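PDB 3FBQ: conserved domain protein from Bacillus anthracis, which is of unknown function but folds into two mainly beta domains, both probably related to the immunoglobulin-like E-set families. Local coordinates for residues A[45-50]-A[54-59]; A[58-63]-A[70-75]; A[25-30]-A[172-177]. All blocks are in the same frame, centred on the assembly; numbering follows the deposited sequence.

Overall arrangement
From the N terminus the chain first reaches residues 25-30, a weak helical turn leading into strand 29-37, the start of contact 3. That loop closes far later, when 172-177 returns at a hairpin turn of the eight-stranded sheet. Contacts 1 and 2 are both nested inside it. Contact 1 closes the short hairpin of strands 40-49 and 53-62, and contact 2 begins on residues 58 and 59, where contact 1 ends, before leading across to strand 71-78 of the three-stranded sheet. Contact 1 therefore knits one sheet, contact 2 spans two sheets, and contact 3 joins the two domains. Contacts 1 and 3 also touch directly; contact 2 stays about 9 Å (nearest atoms) from contact 3.

Contact 1 (A[45-50]-A[54-59]); sequences NDVISD and LSITYS
Leu54 swings CG to the far side of its backbone N (chi1 162°), and Val47 does the same with its CG2 branch, which brings the two side chains over one another on the same face of the paired strands. They cross at a slant, Val47 CG2 lying 4.1 Å from Leu54 CD1. The same Val47 branch also reaches Ile56, with CG2 to CG1 at 4.3 Å, and Leu54 CD1 leans over the backbone to within 3.5 Å of Ile48 O. This apolar face is covered by Val143 of strand 131-144 and Phe117 of strand 114-126. Ile48, Ser55, Asp46 and Thr57 occupy the reverse face. There Asp46 CB packs 3.9 Å from Thr57 CB under Phe10 of helix 9-12, while the carboxylate turns to Lys25 in a salt bridge. The backbones hold the register. Ile48 and Ser55 form a hydrogen-bonded pair: Ser55 N to Ile48 O measures 2.9 Å and is nearly straight (169° at the hydrogen), and Ile48 N returns a more bent bond to Ser55 O. Two residues along the strand, Thr57 N donates to Asp46 O at 3.1 Å, in the plane of that carbonyl. The modelled bond from Asn45 N to Thr57 O is too short to be relied on in detail. Val47 with Ile56 and Ser49 with Leu54 are the non-hydrogen-bonded pairs on either side of Ile48-Ser55; their outward backbone bonds go to Thr29 and Val102, and to Met146 and Thr104. With segment axes 4.8 Å apart and directions at 177°, this is a classic antiparallel beta hairpin in the middle of a five-stranded sheet, one layer of a beta sandwich.

Contact 2 (A[58-63]-A[70-75]); sequences YSLESE and PIILGG
Leu60 and Ile72 meet by their methyl ends between the two layers of a beta sandwich: Leu60 belongs to strand 53-62 of the five-stranded sheet, Ile72 to strand 71-78 of the three-stranded one. The apolar contact is made by Leu60 CD2, lying 4.3 Å from Ile72 CD1. Tyr58, two residues earlier on the same inward face, brings its hydroxyl to the side-chain methylene of the isoleucine. Ile72 can serve both because chi1 (-61°) sets CG1 beside the tyrosine, and a bent chi2 (-59°) directs CD1 to Leu60. No hydrogen bond links the segments, and the nearest CA atoms, those of Leu60 and Pro70, are 9.8 Å apart, a spacing of layered sheets rather than of neighbouring strands.

In the next shell Met90 touches Tyr58, Leu60 and Pro70, Trp119 meets the tyrosine ring with planes at about 50°, and Ile121 and Ile124 border Ile72. Beyond that the strand reaches the assembly interface: Ile72 packs on Gln134 of the second subunit, and Leu73 on Leu73 of the second and of the third subunit. Ile72 thus looks both ways, to a neighbouring subunit and back to its own chain, where its CG1 lies 4.3 Å from Tyr58 OH.

Contact 3 (A[25-30]-A[172-177]); sequences KEFSTE and SPVSFI
Pro173 and Val174 press on Phe27 from an ST turn, set in the hairpin that joins strands 162-171 and 175-184 of the eight-stranded sheet; the contact bridges the two beta domains. Ser172 shapes the turn. Its OG accepts a fairly straight hydrogen bond from Val174 N (3.1 Å, 162° at the hydrogen) and donates to Ser175 O at 2.8 Å, approaching that carbonyl from above its plane. Ser172 N gives Ser175 O a second bond, of 2.7 Å, so one acceptor closes the turn twice.

Pro173 follows, its ring directed at the phenylalanine. Pro173 CB lies 3.4 Å from Phe27 CE1, and the two side chains run at a slant to each other. Val174 comes next and meets the ring nearer its CB end, on the same side of its plane as Pro173, with Val174 CG2 sitting 3.8 Å from Phe27 CD2; here the side chains pass in opposite directions. With CG opposite its carbonyl carbon (chi1 -84°), Phe27 holds its ring against both residues. Met146, in the chain between the domains, touches Phe27 and Pro173, and Ile48 of strand 40-49 touches Phe27 as well. One residue further on, a weak hydrogen bond is shared by Ser175 OG and Tyr24 OH.

Contact 1 (A[45-50]-A[54-59])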
ATOM      1  N   ASN A  45       6.083  19.238  -7.117  1.00 29.30           N
ATOM      2  CA  ASN A  45       6.278  20.552  -7.718  1.00 29.41           C
ATOM      3  C   ASN A  45       5.636  21.664  -6.894  1.00 29.98           C
ATOM      4  O   ASN A  45       6.266  22.228  -6.000  1.00 31.77           O
ATOM      5  CB  ASN A  45       5.731  20.574  -9.147  1.00 29.44           C
ATOM      6  CG  ASN A  45       6.582  19.770 -10.109  1.00 30.55           C
ATOM      7  OD1 ASN A  45       7.698  20.163 -10.447  1.00 33.34           O
ATOM      8  ND2 ASN A  45       6.057  18.635 -10.557  1.00 29.93           N
ATOM      9  N   ASP A  46       4.381  21.972  -7.201  1.00 30.96           N
ATOM     10  CA  ASP A  46       3.667  23.045  -6.520  1.00 32.01           C
ATOM     11  C   ASP A  46       3.038  22.551  -5.221  1.00 31.07           C
ATOM     12  O   ASP A  46       2.555  21.422  -5.145  1.00 32.34           O
ATOM     13  CB  ASP A  46       2.592  23.639  -7.432  1.00 33.85           C
ATOM     14  CG  ASP A  46       3.177  24.472  -8.556  1.00 37.62           C
ATOM     15  OD1 ASP A  46       2.394  25.005  -9.371  1.00 43.96           O
ATOM     16  OD2 ASP A  46       4.418  24.594  -8.624  1.00 41.29           O
ATOM     17  N   VAL A  47       3.047  23.406  -4.203  1.00 29.55           N
ATOM     18  CA  VAL A  47       2.466  23.062  -2.911  1.00 28.86           C
ATOM     19  C   VAL A  47       1.583  24.190  -2.385  1.00 27.58           C
ATOM     20  O   VAL A  47       1.898  25.368  -2.554  1.00 27.27           O
ATOM     21  CB  VAL A  47       3.555  22.748  -1.868  1.00 28.98           C
ATOM     22  CG1 VAL A  47       4.375  23.993  -1.566  1.00 31.46           C
ATOM     23  CG2 VAL A  47       2.929  22.193  -0.598  1.00 28.43           C
ATOM     24  N   ILE A  48       0.476  23.820  -1.749  1.00 25.94           N
ATOM     25  CA  ILE A  48      -0.508  24.806  -1.269  1.00 22.80           C
ATOM     26  C   ILE A  48      -1.497  24.158  -0.304  1.00 22.95           C
ATOM     27  O   ILE A  48      -1.814  22.986  -0.397  1.00 22.37           O
ATOM     28  CB  ILE A  48      -1.335  25.358  -2.420  1.00 22.90           C
ATOM     29  CG1 ILE A  48      -1.954  26.747  -2.057  1.00 20.05           C
ATOM     30  CG2 ILE A  48      -2.409  24.305  -2.905  1.00 19.83           C
ATOM     31  CD1 ILE A  48      -2.689  27.420  -3.206  1.00 13.73           C
ATOM     32  N   SER A  49      -2.035  24.947   0.598  1.00 24.57           N
ATOM     33  CA  SER A  49      -2.862  24.451   1.696  1.00 26.37           C
ATOM     34  C   SER A  49      -3.859  25.527   2.077  1.00 28.29           C
ATOM     35  O   SER A  49      -3.510  26.700   2.422  1.00 28.58           O
ATOM     36  CB  SER A  49      -2.005  24.133   2.905  1.00 25.85           C
ATOM     37  OG  SER A  49      -2.815  24.093   4.040  1.00 25.84           O
ATOM     38  N   ASP A  50      -5.108  25.103   1.957  1.00 29.76           N
ATOM     39  CA  ASP A  50      -6.341  25.855   2.248  1.00 30.61           C
ATOM     40  C   ASP A  50      -6.280  26.286   3.687  1.00 30.56           C
ATOM     41  O   ASP A  50      -7.011  27.149   4.069  1.00 32.81           O
ATOM     42  CB  ASP A  50      -7.558  24.858   2.208  1.00 30.70           C
ATOM     43  CG  ASP A  50      -8.512  25.125   1.101  1.00 33.46           C
ATOM     44  OD1 ASP A  50      -8.477  26.253   0.599  1.00 38.58           O
ATOM     45  OD2 ASP A  50      -9.358  24.254   0.739  1.00 39.35           O
ATOM     46  N   LEU A  54      -4.827  20.161   1.490  1.00 24.86           N
ATOM     47  CA  LEU A  54      -3.461  20.338   1.038  1.00 23.96           C
ATOM     48  C   LEU A  54      -3.384  19.723  -0.339  1.00 24.18           C
ATOM     49  O   LEU A  54      -3.836  18.594  -0.542  1.00 24.54           O
ATOM     50  CB  LEU A  54      -2.538  19.632   1.976  1.00 23.26           C
ATOM     51  CG  LEU A  54      -1.145  19.345   1.434  1.00 24.20           C
ATOM     52  CD1 LEU A  54      -0.176  20.558   1.493  1.00 22.54           C
ATOM     53  CD2 LEU A  54      -0.576  18.109   2.197  1.00 23.88           C
ATOM     54  N   SER A  55      -2.903  20.485  -1.309  1.00 24.26           N
ATOM     55  CA  SER A  55      -2.901  19.987  -2.652  1.00 25.22           C
ATOM     56  C   SER A  55      -1.498  20.110  -3.103  1.00 27.29           C
ATOM     57  O   SER A  55      -0.774  21.073  -2.785  1.00 29.12           O
ATOM     58  CB  SER A  55      -3.867  20.697  -3.599  1.00 24.49           C
ATOM     59  OG  SER A  55      -4.961  21.295  -2.896  1.00 25.25           O
ATOM     60  N   ILE A  56      -1.099  19.075  -3.814  1.00 28.74           N
ATOM     61  CA  ILE A  56       0.256  18.877  -4.205  1.00 29.85           C
ATOM     62  C   ILE A  56       0.308  18.428  -5.658  1.00 30.77           C
ATOM     63  O   ILE A  56      -0.574  17.686  -6.146  1.00 31.26           O
ATOM     64  CB  ILE A  56       0.804  17.819  -3.276  1.00 30.75           C
ATOM     65  CG1 ILE A  56       1.787  18.480  -2.383  1.00 29.91           C
ATOM     66  CG2 ILE A  56       1.214  16.426  -3.964  1.00 26.21           C
ATOM     67  CD1 ILE A  56       2.365  17.467  -1.513  1.00 38.47           C
ATOM     68  N   THR A  57       1.372  18.855  -6.319  1.00 30.38           N
ATOM     69  CA  THR A  57       1.539  18.668  -7.726  1.00 29.55           C
ATOM     70  C   THR A  57       2.859  17.932  -7.910  1.00 28.76           C
ATOM     71  O   THR A  57       3.835  18.179  -7.166  1.00 28.79           O
ATOM     72  CB  THR A  57       1.456  20.063  -8.331  1.00 29.54           C
ATOM     73  OG1 THR A  57       0.127  20.242  -8.876  1.00 32.82           O
ATOM     74  CG2 THR A  57       2.434  20.277  -9.358  1.00 31.16           C
ATOM     75  N   TYR A  58       2.910  16.979  -8.831  1.00 27.22           N
ATOM     76  CA  TYR A  58       4.135  16.230  -8.950  1.00 26.24           C
ATOM     77  C   TYR A  58       4.383  15.761 -10.341  1.00 26.57           C
ATOM     78  O   TYR A  58       3.468  15.725 -11.165  1.00 27.05           O
ATOM     79  CB  TYR A  58       4.120  15.018  -8.010  1.00 25.06           C
ATOM     80  CG  TYR A  58       3.075  14.007  -8.408  1.00 25.29           C
ATOM     81  CD1 TYR A  58       1.771  14.043  -7.848  1.00 20.48           C
ATOM     82  CD2 TYR A  58       3.359  13.040  -9.373  1.00 23.93           C
ATOM     83  CE1 TYR A  58       0.834  13.178  -8.219  1.00 18.76           C
ATOM     84  CE2 TYR A  58       2.394  12.136  -9.776  1.00 24.35           C
ATOM     85  CZ  TYR A  58       1.141  12.196  -9.179  1.00 23.70           C
ATOM     86  OH  TYR A  58       0.201  11.289  -9.590  1.00 23.82           O
ATOM     87  N   SER A  59       5.626  15.359 -10.589  1.00 27.12           N
ATOM     88  CA  SER A  59       5.994  14.635 -11.800  1.00 27.34           C
ATOM     89  C   SER A  59       6.538  13.286 -11.480  1.00 26.75           C
ATOM     90  O   SER A  59       7.020  13.028 -10.400  1.00 26.46           O
ATOM     91  CB  SER A  59       7.041  15.390 -12.585  1.00 26.82           C
ATOM     92  OG  SER A  59       6.780  16.745 -12.335  1.00 32.62           O
TER

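Contact 2 (A[58-63]-A[70-75])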
ATOM      1  N   TYR A  58       2.910  16.979  -8.831  1.00 27.22           N
ATOM      2  CA  TYR A  58       4.135  16.230  -8.950  1.00 26.24           C
ATOM      3  C   TYR A  58       4.383  15.761 -10.341  1.00 26.57           C
ATOM      4  O   TYR A  58       3.468  15.725 -11.165  1.00 27.05           O
ATOM      5  CB  TYR A  58       4.120  15.018  -8.010  1.00 25.06           C
ATOM      6  CG  TYR A  58       3.075  14.007  -8.408  1.00 25.29           C
ATOM      7  CD1 TYR A  58       1.771  14.043  -7.848  1.00 20.48           C
ATOM      8  CD2 TYR A  58       3.359  13.040  -9.373  1.00 23.93           C
ATOM      9  CE1 TYR A  58       0.834  13.178  -8.219  1.00 18.76           C
ATOM     10  CE2 TYR A  58       2.394  12.136  -9.776  1.00 24.35           C
ATOM     11  CZ  TYR A  58       1.141  12.196  -9.179  1.00 23.70           C
ATOM     12  OH  TYR A  58       0.201  11.289  -9.590  1.00 23.82           O
ATOM     13  N   SER A  59       5.626  15.359 -10.589  1.00 27.12           N
ATOM     14  CA  SER A  59       5.994  14.635 -11.800  1.00 27.34           C
ATOM     15  C   SER A  59       6.538  13.286 -11.480  1.00 26.75           C
ATOM     16  O   SER A  59       7.020  13.028 -10.400  1.00 26.46           O
ATOM     17  CB  SER A  59       7.041  15.390 -12.585  1.00 26.82           C
ATOM     18  OG  SER A  59       6.780  16.745 -12.335  1.00 32.62           O
ATOM     19  N   LEU A  60       6.485  12.424 -12.464  1.00 27.55           N
ATOM     20  CA  LEU A  60       6.937  11.102 -12.289  1.00 29.18           C
ATOM     21  C   LEU A  60       7.636  10.804 -13.616  1.00 30.38           C
ATOM     22  O   LEU A  60       7.013  10.951 -14.664  1.00 30.54           O
ATOM     23  CB  LEU A  60       5.706  10.247 -12.046  1.00 29.22           C
ATOM     24  CG  LEU A  60       5.855   8.745 -11.945  1.00 30.32           C
ATOM     25  CD1 LEU A  60       6.499   8.502 -10.632  1.00 32.20           C
ATOM     26  CD2 LEU A  60       4.492   8.079 -12.035  1.00 26.18           C
ATOM     27  N   GLU A  61       8.940  10.487 -13.558  1.00 30.82           N
ATOM     28  CA  GLU A  61       9.739  10.216 -14.736  1.00 32.29           C
ATOM     29  C   GLU A  61      10.443   8.916 -14.556  1.00 32.65           C
ATOM     30  O   GLU A  61      10.954   8.637 -13.478  1.00 33.80           O
ATOM     31  CB  GLU A  61      10.789  11.265 -14.970  1.00 32.54           C
ATOM     32  CG  GLU A  61      10.213  12.593 -15.241  1.00 39.36           C
ATOM     33  CD  GLU A  61      11.268  13.626 -15.153  1.00 46.90           C
ATOM     34  OE1 GLU A  61      12.332  13.356 -15.760  1.00 50.40           O
ATOM     35  OE2 GLU A  61      11.058  14.660 -14.450  1.00 49.08           O
ATOM     36  N   SER A  62      10.480   8.122 -15.616  1.00 32.78           N
ATOM     37  CA  SER A  62      11.041   6.831 -15.541  1.00 33.72           C
ATOM     38  C   SER A  62      11.955   6.447 -16.689  1.00 35.37           C
ATOM     39  O   SER A  62      12.109   7.189 -17.642  1.00 34.87           O
ATOM     40  CB  SER A  62       9.957   5.825 -15.498  1.00 32.68           C
ATOM     41  OG  SER A  62      10.630   4.585 -15.447  1.00 33.67           O
ATOM     42  N   GLU A  63      12.563   5.271 -16.585  1.00 37.33           N
ATOM     43  CA  GLU A  63      13.613   4.865 -17.511  1.00 39.36           C
ATOM     44  C   GLU A  63      13.059   3.968 -18.614  1.00 39.90           C
ATOM     45  O   GLU A  63      13.814   3.309 -19.330  1.00 40.46           O
ATOM     46  CB  GLU A  63      14.739   4.144 -16.765  1.00 39.87           C
ATOM     47  CG  GLU A  63      15.487   5.023 -15.775  1.00 44.37           C
ATOM     48  CD  GLU A  63      16.583   5.837 -16.433  1.00 52.12           C
ATOM     49  OE1 GLU A  63      16.388   6.280 -17.585  1.00 55.97           O
ATOM     50  OE2 GLU A  63      17.640   6.037 -15.798  1.00 53.10           O
ATOM     51  N   PRO A  70      -0.433   4.315 -14.550  1.00 37.15           N
ATOM     52  CA  PRO A  70       0.420   3.821 -13.461  1.00 35.51           C
ATOM     53  C   PRO A  70      -0.274   4.002 -12.093  1.00 34.64           C
ATOM     54  O   PRO A  70      -1.041   4.939 -11.903  1.00 34.82           O
ATOM     55  CB  PRO A  70       1.710   4.653 -13.596  1.00 35.96           C
ATOM     56  CG  PRO A  70       1.548   5.532 -14.920  1.00 35.20           C
ATOM     57  CD  PRO A  70       0.103   5.488 -15.290  1.00 36.40           C
ATOM     58  N   ILE A  71      -0.037   3.104 -11.148  1.00 33.15           N
ATOM     59  CA  ILE A  71      -0.663   3.242  -9.837  1.00 31.65           C
ATOM     60  C   ILE A  71       0.346   3.571  -8.724  1.00 30.83           C
ATOM     61  O   ILE A  71       1.277   2.787  -8.456  1.00 30.50           O
ATOM     62  CB  ILE A  71      -1.376   1.965  -9.461  1.00 31.63           C
ATOM     63  CG1 ILE A  71      -2.356   1.588 -10.534  1.00 31.15           C
ATOM     64  CG2 ILE A  71      -2.147   2.151  -8.172  1.00 32.21           C
ATOM     65  CD1 ILE A  71      -3.357   0.662 -10.029  1.00 30.09           C
ATOM     66  N   ILE A  72       0.190   4.740  -8.099  1.00 29.97           N
ATOM     67  CA  ILE A  72       1.064   5.108  -6.986  1.00 29.60           C
ATOM     68  C   ILE A  72       0.649   4.274  -5.792  1.00 29.48           C
ATOM     69  O   ILE A  72      -0.490   4.461  -5.330  1.00 31.51           O
ATOM     70  CB  ILE A  72       0.893   6.579  -6.476  1.00 29.99           C
ATOM     71  CG1 ILE A  72       1.187   7.648  -7.544  1.00 29.68           C
ATOM     72  CG2 ILE A  72       1.848   6.800  -5.290  1.00 27.60           C
ATOM     73  CD1 ILE A  72       2.657   7.551  -8.135  1.00 27.46           C
ATOM     74  N   LEU A  73       1.527   3.386  -5.311  1.00 26.91           N
ATOM     75  CA  LEU A  73       1.374   2.726  -4.030  1.00 25.25           C
ATOM     76  C   LEU A  73       2.035   3.536  -2.888  1.00 26.27           C
ATOM     77  O   LEU A  73       3.274   3.760  -2.907  1.00 28.07           O
ATOM     78  CB  LEU A  73       1.978   1.317  -4.077  1.00 23.16           C
ATOM     79  CG  LEU A  73       1.449   0.323  -5.116  1.00 22.33           C
ATOM     80  CD1 LEU A  73       2.238  -0.964  -5.324  1.00 16.44           C
ATOM     81  CD2 LEU A  73      -0.048   0.039  -4.982  1.00 18.68           C
ATOM     82  N   GLY A  74       1.253   3.909  -1.874  1.00 26.08           N
ATOM     83  CA  GLY A  74       1.724   4.698  -0.749  1.00 27.00           C
ATOM     84  C   GLY A  74       0.679   5.744  -0.393  1.00 28.67           C
ATOM     85  O   GLY A  74      -0.457   5.537  -0.612  1.00 28.44           O
ATOM     86  N   GLY A  75       1.027   6.889   0.170  1.00 30.79           N
ATOM     87  CA  GLY A  75      -0.006   7.790   0.630  1.00 32.31           C
ATOM     88  C   GLY A  75       0.509   9.119   1.048  1.00 34.24           C
ATOM     89  O   GLY A  75       1.625   9.247   1.491  1.00 36.63           O
TER

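Contact 3 (A[25-30]-A[172-177])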
ATOM      1  N   LYS A  25      -1.557  27.787  -8.933  1.00 31.13           N
ATOM      2  CA  LYS A  25      -0.105  27.823  -9.042  1.00 32.45           C
ATOM      3  C   LYS A  25       0.425  29.109  -8.504  1.00 32.93           C
ATOM      4  O   LYS A  25       1.489  29.147  -7.913  1.00 33.29           O
ATOM      5  CB  LYS A  25       0.412  27.672 -10.482  1.00 32.23           C
ATOM      6  CG  LYS A  25       1.873  27.384 -10.483  1.00 30.19           C
ATOM      7  CD  LYS A  25       2.322  26.821 -11.772  1.00 33.10           C
ATOM      8  CE  LYS A  25       3.843  26.887 -11.872  1.00 32.37           C
ATOM      9  NZ  LYS A  25       4.507  25.811 -11.055  1.00 33.59           N
ATOM     10  N   GLU A  26      -0.314  30.188  -8.731  1.00 33.72           N
ATOM     11  CA  GLU A  26       0.271  31.473  -8.464  1.00 34.10           C
ATOM     12  C   GLU A  26       0.370  31.641  -6.943  1.00 32.99           C
ATOM     13  O   GLU A  26       1.242  32.328  -6.409  1.00 32.20           O
ATOM     14  CB  GLU A  26      -0.500  32.574  -9.179  1.00 34.36           C
ATOM     15  CG  GLU A  26       0.345  33.820  -9.303  1.00 40.21           C
ATOM     16  CD  GLU A  26       0.002  34.676 -10.541  1.00 47.99           C
ATOM     17  OE1 GLU A  26       0.951  35.435 -10.991  1.00 47.81           O
ATOM     18  OE2 GLU A  26      -1.190  34.579 -11.031  1.00 43.70           O
ATOM     19  N   PHE A  27      -0.512  30.957  -6.253  1.00 31.90           N
ATOM     20  CA  PHE A  27      -0.548  31.080  -4.846  1.00 31.59           C
ATOM     21  C   PHE A  27       0.191  29.950  -4.253  1.00 31.72           C
ATOM     22  O   PHE A  27       0.391  29.899  -3.062  1.00 32.72           O
ATOM     23  CB  PHE A  27      -1.984  31.183  -4.374  1.00 31.03           C
ATOM     24  CG  PHE A  27      -2.495  32.567  -4.461  1.00 29.45           C
ATOM     25  CD1 PHE A  27      -2.622  33.345  -3.305  1.00 28.07           C
ATOM     26  CD2 PHE A  27      -2.765  33.132  -5.708  1.00 27.85           C
ATOM     27  CE1 PHE A  27      -3.075  34.646  -3.378  1.00 28.95           C
ATOM     28  CE2 PHE A  27      -3.190  34.427  -5.814  1.00 27.84           C
ATOM     29  CZ  PHE A  27      -3.336  35.210  -4.650  1.00 28.73           C
ATOM     30  N   SER A  28       0.677  29.079  -5.107  1.00 31.66           N
ATOM     31  CA  SER A  28       1.506  27.974  -4.642  1.00 31.53           C
ATOM     32  C   SER A  28       2.948  28.272  -4.298  1.00 30.57           C
ATOM     33  O   SER A  28       3.520  29.292  -4.720  1.00 29.77           O
ATOM     34  CB  SER A  28       1.408  26.793  -5.588  1.00 30.90           C
ATOM     35  OG  SER A  28       0.583  25.903  -4.854  1.00 33.12           O
ATOM     36  N   THR A  29       3.504  27.373  -3.490  1.00 30.34           N
ATOM     37  CA  THR A  29       4.919  27.395  -3.172  1.00 30.28           C
ATOM     38  C   THR A  29       5.510  26.332  -4.047  1.00 30.80           C
ATOM     39  O   THR A  29       5.130  25.121  -3.970  1.00 30.38           O
ATOM     40  CB  THR A  29       5.197  26.970  -1.733  1.00 30.63           C
ATOM     41  OG1 THR A  29       4.366  27.707  -0.847  1.00 30.00           O
ATOM     42  CG2 THR A  29       6.659  27.119  -1.390  1.00 27.85           C
ATOM     43  N   GLU A  30       6.427  26.797  -4.867  1.00 30.48           N
ATOM     44  CA  GLU A  30       7.041  25.965  -5.849  1.00 32.09           C
ATOM     45  C   GLU A  30       8.181  25.274  -5.163  1.00 31.44           C
ATOM     46  O   GLU A  30       9.005  25.968  -4.575  1.00 30.87           O
ATOM     47  CB  GLU A  30       7.596  26.828  -6.975  1.00 32.17           C
ATOM     48  CG  GLU A  30       8.801  26.235  -7.637  1.00 35.78           C
ATOM     49  CD  GLU A  30       9.008  26.797  -9.036  1.00 40.85           C
ATOM     50  OE1 GLU A  30       8.224  26.416  -9.930  1.00 39.29           O
ATOM     51  OE2 GLU A  30       9.942  27.640  -9.223  1.00 43.41           O
ATOM     52  N   SER A 172     -10.583  31.894   0.679  1.00 29.87           N
ATOM     53  CA  SER A 172      -9.184  32.219   0.440  1.00 28.71           C
ATOM     54  C   SER A 172      -9.084  33.092  -0.778  1.00 28.31           C
ATOM     55  O   SER A 172     -10.072  33.400  -1.402  1.00 28.79           O
ATOM     56  CB  SER A 172      -8.357  30.971   0.162  1.00 29.62           C
ATOM     57  OG  SER A 172      -8.578  30.449  -1.154  1.00 31.04           O
ATOM     58  N   PRO A 173      -7.879  33.482  -1.150  1.00 27.88           N
ATOM     59  CA  PRO A 173      -7.772  34.361  -2.304  1.00 28.63           C
ATOM     60  C   PRO A 173      -8.009  33.647  -3.655  1.00 28.79           C
ATOM     61  O   PRO A 173      -8.242  34.302  -4.709  1.00 29.50           O
ATOM     62  CB  PRO A 173      -6.321  34.835  -2.230  1.00 28.00           C
ATOM     63  CG  PRO A 173      -5.974  34.664  -0.837  1.00 27.02           C
ATOM     64  CD  PRO A 173      -6.640  33.464  -0.373  1.00 27.95           C
ATOM     65  N   VAL A 174      -8.000  32.331  -3.583  1.00 27.35           N
ATOM     66  CA  VAL A 174      -7.804  31.479  -4.720  1.00 26.28           C
ATOM     67  C   VAL A 174      -9.097  30.634  -4.853  1.00 26.72           C
ATOM     68  O   VAL A 174      -9.493  30.222  -5.952  1.00 26.28           O
ATOM     69  CB  VAL A 174      -6.530  30.609  -4.392  1.00 26.20           C
ATOM     70  CG1 VAL A 174      -6.854  29.257  -3.977  1.00 19.10           C
ATOM     71  CG2 VAL A 174      -5.578  30.610  -5.500  1.00 27.08           C
ATOM     72  N   SER A 175      -9.782  30.417  -3.726  1.00 26.14           N
ATOM     73  CA  SER A 175     -10.903  29.481  -3.676  1.00 25.15           C
ATOM     74  C   SER A 175     -11.724  29.752  -2.428  1.00 23.77           C
ATOM     75  O   SER A 175     -11.360  30.573  -1.584  1.00 22.09           O
ATOM     76  CB  SER A 175     -10.387  28.035  -3.696  1.00 25.37           C
ATOM     77  OG  SER A 175      -9.727  27.734  -2.461  1.00 30.13           O
ATOM     78  N   PHE A 176     -12.885  29.108  -2.354  1.00 23.69           N
ATOM     79  CA  PHE A 176     -13.738  29.201  -1.147  1.00 23.42           C
ATOM     80  C   PHE A 176     -14.414  27.895  -0.816  1.00 22.25           C
ATOM     81  O   PHE A 176     -14.712  27.131  -1.714  1.00 24.55           O
ATOM     82  CB  PHE A 176     -14.748  30.360  -1.251  1.00 23.09           C
ATOM     83  CG  PHE A 176     -15.966  30.055  -2.083  1.00 23.64           C
ATOM     84  CD1 PHE A 176     -16.085  30.561  -3.373  1.00 27.07           C
ATOM     85  CD2 PHE A 176     -17.001  29.305  -1.578  1.00 24.96           C
ATOM     86  CE1 PHE A 176     -17.224  30.331  -4.155  1.00 25.66           C
ATOM     87  CE2 PHE A 176     -18.110  29.030  -2.358  1.00 27.31           C
ATOM     88  CZ  PHE A 176     -18.240  29.574  -3.639  1.00 25.82           C
ATOM     89  N   ILE A 177     -14.716  27.643   0.446  1.00 22.25           N
ATOM     90  CA  ILE A 177     -15.254  26.313   0.904  1.00 22.12           C
ATOM     91  C   ILE A 177     -16.623  26.343   1.548  1.00 22.12           C
ATOM     92  O   ILE A 177     -16.870  27.137   2.427  1.00 22.48           O
ATOM     93  CB  ILE A 177     -14.318  25.670   1.926  1.00 21.55           C
ATOM     94  CG1 ILE A 177     -12.886  25.567   1.369  1.00 21.42           C
ATOM     95  CG2 ILE A 177     -14.850  24.320   2.357  1.00 22.20           C
ATOM     96  CD1 ILE A 177     -11.900  25.242   2.425  1.00 21.88           C
TER